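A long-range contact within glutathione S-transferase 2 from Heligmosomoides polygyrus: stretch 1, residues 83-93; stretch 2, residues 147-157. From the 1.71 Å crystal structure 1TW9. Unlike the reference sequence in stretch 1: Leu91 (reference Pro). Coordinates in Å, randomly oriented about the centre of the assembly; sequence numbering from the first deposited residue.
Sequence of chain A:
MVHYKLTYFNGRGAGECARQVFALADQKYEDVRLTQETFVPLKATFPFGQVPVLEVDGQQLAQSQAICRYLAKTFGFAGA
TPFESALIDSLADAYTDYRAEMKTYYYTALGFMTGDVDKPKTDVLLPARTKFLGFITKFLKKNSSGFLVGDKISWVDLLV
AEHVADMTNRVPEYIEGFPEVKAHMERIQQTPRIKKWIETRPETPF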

# COMPACT_ATOMS: atom_id res chain seq x y z
N PHE A 83 -14.25 3.93 -5.69
CA PHE A 83 -13.24 4.58 -6.57
C PHE A 83 -12.48 5.68 -5.80
O PHE A 83 -11.26 5.83 -5.96
CB PHE A 83 -13.83 5.07 -7.85
CG PHE A 83 -12.82 5.32 -8.91
CD1 PHE A 83 -12.31 4.30 -9.71
CD2 PHE A 83 -12.35 6.60 -9.15
CE1 PHE A 83 -11.36 4.53 -10.72
CE2 PHE A 83 -11.44 6.86 -10.21
CZ PHE A 83 -10.91 5.81 -10.97
N GLU A 84 -13.18 6.50 -5.01
CA GLU A 84 -12.47 7.49 -4.21
C GLU A 84 -11.45 6.83 -3.32
O GLU A 84 -10.31 7.33 -3.15
CB GLU A 84 -13.41 8.38 -3.40
CG GLU A 84 -14.20 9.37 -4.19
CD GLU A 84 -14.86 10.45 -3.37
OE1 GLU A 84 -14.77 10.41 -2.12
OE2 GLU A 84 -15.48 11.39 -3.97
N SER A 85 -11.82 5.71 -2.70
CA SER A 85 -10.94 5.09 -1.80
C SER A 85 -9.69 4.55 -2.51
O SER A 85 -8.54 4.70 -1.99
CB SER A 85 -11.63 3.93 -1.07
OG SER A 85 -10.85 3.34 -0.07
N ALA A 86 -9.88 4.13 -3.73
CA ALA A 86 -8.78 3.64 -4.59
C ALA A 86 -7.87 4.84 -4.99
O ALA A 86 -6.66 4.70 -5.02
CB ALA A 86 -9.30 2.96 -5.79
N LEU A 87 -8.43 5.99 -5.32
CA LEU A 87 -7.60 7.18 -5.61
C LEU A 87 -6.77 7.58 -4.42
O LEU A 87 -5.59 7.94 -4.57
CB LEU A 87 -8.51 8.32 -6.04
CG LEU A 87 -9.11 8.15 -7.44
CD1 LEU A 87 -10.12 9.29 -7.70
CD2 LEU A 87 -8.10 8.09 -8.61
N ILE A 88 -7.38 7.54 -3.25
CA ILE A 88 -6.67 7.86 -2.03
C ILE A 88 -5.48 6.90 -1.90
O ILE A 88 -4.33 7.29 -1.61
CB ILE A 88 -7.65 7.80 -0.83
CG1 ILE A 88 -8.68 9.01 -0.86
CG2 ILE A 88 -6.93 7.69 0.54
CD1 ILE A 88 -9.89 8.83 0.03
N ASP A 89 -5.78 5.62 -2.03
CA ASP A 89 -4.74 4.59 -2.02
C ASP A 89 -3.63 4.93 -3.00
O ASP A 89 -2.45 4.79 -2.68
CB ASP A 89 -5.26 3.22 -2.40
CG ASP A 89 -6.15 2.62 -1.40
OD1 ASP A 89 -6.16 3.07 -0.21
OD2 ASP A 89 -6.87 1.62 -1.65
N SER A 90 -4.00 5.32 -4.20
CA SER A 90 -3.01 5.57 -5.25
C SER A 90 -2.08 6.72 -4.81
O SER A 90 -0.87 6.65 -5.04
CB SER A 90 -3.66 5.87 -6.63
OG SER A 90 -4.20 7.17 -6.65
N LEU A 91 -2.64 7.75 -4.14
CA LEU A 91 -1.82 8.88 -3.68
C LEU A 91 -0.85 8.44 -2.56
O LEU A 91 0.27 8.92 -2.48
CB LEU A 91 -2.72 10.03 -3.22
CG LEU A 91 -3.29 10.76 -4.46
CD1 LEU A 91 -4.56 11.41 -4.01
CD2 LEU A 91 -2.25 11.75 -4.92
N ALA A 92 -1.31 7.56 -1.65
CA ALA A 92 -0.50 7.10 -0.57
C ALA A 92 0.60 6.24 -1.12
O ALA A 92 1.73 6.26 -0.62
CB ALA A 92 -1.30 6.34 0.38
N ASP A 93 0.31 5.47 -2.17
CA ASP A 93 1.36 4.66 -2.78
C ASP A 93 2.38 5.54 -3.53
O ASP A 93 3.56 5.27 -3.56
CB ASP A 93 0.75 3.79 -3.80
CG ASP A 93 0.21 2.52 -3.25
OD1 ASP A 93 0.58 2.18 -2.09
OD2 ASP A 93 -0.51 1.76 -3.99
N PHE A 147 -9.30 19.26 -0.45
CA PHE A 147 -8.75 17.95 -0.15
C PHE A 147 -8.19 17.29 -1.36
O PHE A 147 -8.40 17.77 -2.51
CB PHE A 147 -9.82 17.05 0.51
CG PHE A 147 -10.43 17.68 1.72
CD1 PHE A 147 -11.72 18.17 1.66
CD2 PHE A 147 -9.71 17.85 2.88
CE1 PHE A 147 -12.28 18.80 2.75
CE2 PHE A 147 -10.26 18.52 3.98
CZ PHE A 147 -11.55 18.94 3.94
N LEU A 148 -7.41 16.25 -1.14
CA LEU A 148 -6.78 15.52 -2.25
C LEU A 148 -7.80 14.77 -3.10
O LEU A 148 -7.70 14.79 -4.33
CB LEU A 148 -5.68 14.65 -1.75
CG LEU A 148 -4.37 15.37 -1.40
CD1 LEU A 148 -3.48 14.49 -0.67
CD2 LEU A 148 -3.74 15.83 -2.70
N VAL A 149 -8.77 14.11 -2.45
CA VAL A 149 -9.78 13.27 -3.11
C VAL A 149 -11.10 13.53 -2.51
O VAL A 149 -11.26 13.45 -1.27
CB VAL A 149 -9.46 11.71 -3.02
CG1 VAL A 149 -10.53 10.86 -3.63
CG2 VAL A 149 -8.12 11.41 -3.70
N GLY A 150 -12.09 13.85 -3.36
CA GLY A 150 -13.41 14.00 -2.88
C GLY A 150 -13.61 15.25 -2.06
O GLY A 150 -12.78 16.12 -1.98
N ASP A 151 -14.72 15.28 -1.35
CA ASP A 151 -15.13 16.49 -0.68
C ASP A 151 -14.91 16.46 0.84
O ASP A 151 -15.44 17.36 1.53
CB ASP A 151 -16.59 16.80 -1.00
CG ASP A 151 -17.53 15.84 -0.45
OD1 ASP A 151 -17.09 14.80 0.12
OD2 ASP A 151 -18.79 15.99 -0.55
N LYS A 152 -14.16 15.49 1.36
CA LYS A 152 -13.96 15.35 2.79
C LYS A 152 -12.56 14.88 3.04
O LYS A 152 -11.88 14.31 2.18
CB LYS A 152 -14.95 14.32 3.28
CG LYS A 152 -14.94 13.99 4.71
CD LYS A 152 -15.94 12.86 4.93
CE LYS A 152 -16.06 12.48 6.44
NZ LYS A 152 -16.79 11.21 6.75
N ILE A 153 -12.07 15.17 4.21
CA ILE A 153 -10.72 14.84 4.60
C ILE A 153 -10.56 13.34 4.57
O ILE A 153 -11.51 12.57 4.93
CB ILE A 153 -10.46 15.40 6.02
CG1 ILE A 153 -9.00 15.28 6.44
CG2 ILE A 153 -11.32 14.74 7.06
CD1 ILE A 153 -8.54 16.12 7.64
N SER A 154 -9.37 12.89 4.16
CA SER A 154 -9.09 11.45 4.15
C SER A 154 -7.73 11.23 4.80
O SER A 154 -6.92 12.18 4.95
CB SER A 154 -9.07 10.86 2.78
OG SER A 154 -8.01 11.39 2.00
N TRP A 155 -7.42 9.96 5.00
CA TRP A 155 -6.10 9.62 5.68
C TRP A 155 -4.91 10.03 4.82
O TRP A 155 -3.82 10.37 5.39
CB TRP A 155 -6.03 8.16 6.02
CG TRP A 155 -6.09 7.19 4.88
CD1 TRP A 155 -7.21 6.72 4.21
CD2 TRP A 155 -4.98 6.44 4.36
NE1 TRP A 155 -6.83 5.76 3.29
CE2 TRP A 155 -5.47 5.61 3.33
CE3 TRP A 155 -3.61 6.50 4.57
CZ2 TRP A 155 -4.64 4.77 2.57
CZ3 TRP A 155 -2.80 5.64 3.83
CH2 TRP A 155 -3.32 4.79 2.86
N VAL A 156 -5.06 10.07 3.52
CA VAL A 156 -3.89 10.51 2.66
C VAL A 156 -3.70 12.02 2.80
O VAL A 156 -2.57 12.51 2.75
CB VAL A 156 -3.94 10.09 1.18
CG1 VAL A 156 -5.01 10.92 0.37
CG2 VAL A 156 -2.55 10.21 0.57
N ASP A 157 -4.76 12.81 3.01
CA ASP A 157 -4.57 14.23 3.37
C ASP A 157 -3.69 14.37 4.64
O ASP A 157 -2.76 15.19 4.68
CB ASP A 157 -5.88 14.91 3.66
CG ASP A 157 -6.73 15.08 2.47
OD1 ASP A 157 -6.27 15.65 1.41
OD2 ASP A 157 -7.95 14.68 2.56
O HOH W 1 -15.42 12.12 -0.06
O HOH W 2 -16.66 13.36 -2.60
O HOH W 3 -8.26 4.27 1.19

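Residues 83-93 form part of a longer helix, and one side of it packs against the loop at 147-154 and the start of the helix at 155-157. The contact buries 549 Å², summed over both sides. No direct hydrogen bond crosses it; apolar packing holds the stretches together, supplemented by water bridges.

At the partly exposed end, Glu84 combines both modes. Its CB lies 3.8 Å from Val149 CG1, while the extended side chain carries the carboxylate to the backbone of Gly150, with OE2 3.5 Å from Gly150 CA. A CB on Gly150 would fall 2.6 Å from Glu84 OE1, and the positive phi of 72° also favours glycine here. Two waters continue the contact to Asp151: water 2 donates to Glu84 OE2 (2.7 Å) and accepts from Asp151 N (3.0 Å), whereas water 1 lies 2.8 Å from Glu84 OE1 and 3.2 Å from Asp151 OD1.

Ser85 points away from stretch 2, yet its OG reaches water 3 at 3.0 Å. About one turn after Glu84, Leu87 contributes modestly, its CB 3.9 Å from Val149 CG2. Ile88 is the centrepiece, with the largest covered area in stretch 1. Its branched side chain spans several partners: CG1 meets Val149 CB at 3.5 Å, CD1 reaches Ser154 CB at 3.5 Å, and CG2 packs over one face of the Trp155 ring, 3.8 Å from CE2, while also lying 3.8 Å from Val156 CG1.

Asp89 starts away from stretch 2, but its carboxylate comes back to the edge of the indole, with OD1 3.6 Å from Trp155 CZ2. Water 3 links the two polar groups, donating to Asp89 OD1 (2.8 Å) and accepting from Trp155 NE1 (2.9 Å), so the buried indole N-H is satisfied.

Leu91, which replaces the proline of the reference sequence, uses its CD1 against Val149 CG2 (3.6 Å) and Leu148 CB (4.1 Å), and its CB against Val156 CG2 (3.8 Å). Its backbone N donates to Leu87 O at 3.0 Å, a regular helical bond. At Ala92 the backbones come closest, its CA 5.8 Å from Val156 CA. The small methyl fits this narrow gap, with CB 3.6 Å from Trp155 CH2 and 4.1 Å from Val156 CG2.

Stretch 2 is itself braced by Asp157, whose OD1 accepts from Leu148 N (2.9 Å) and whose OD2 accepts from Ser154 N (2.8 Å), tying the loop to the helix that Ser154 precedes as N-cap residue.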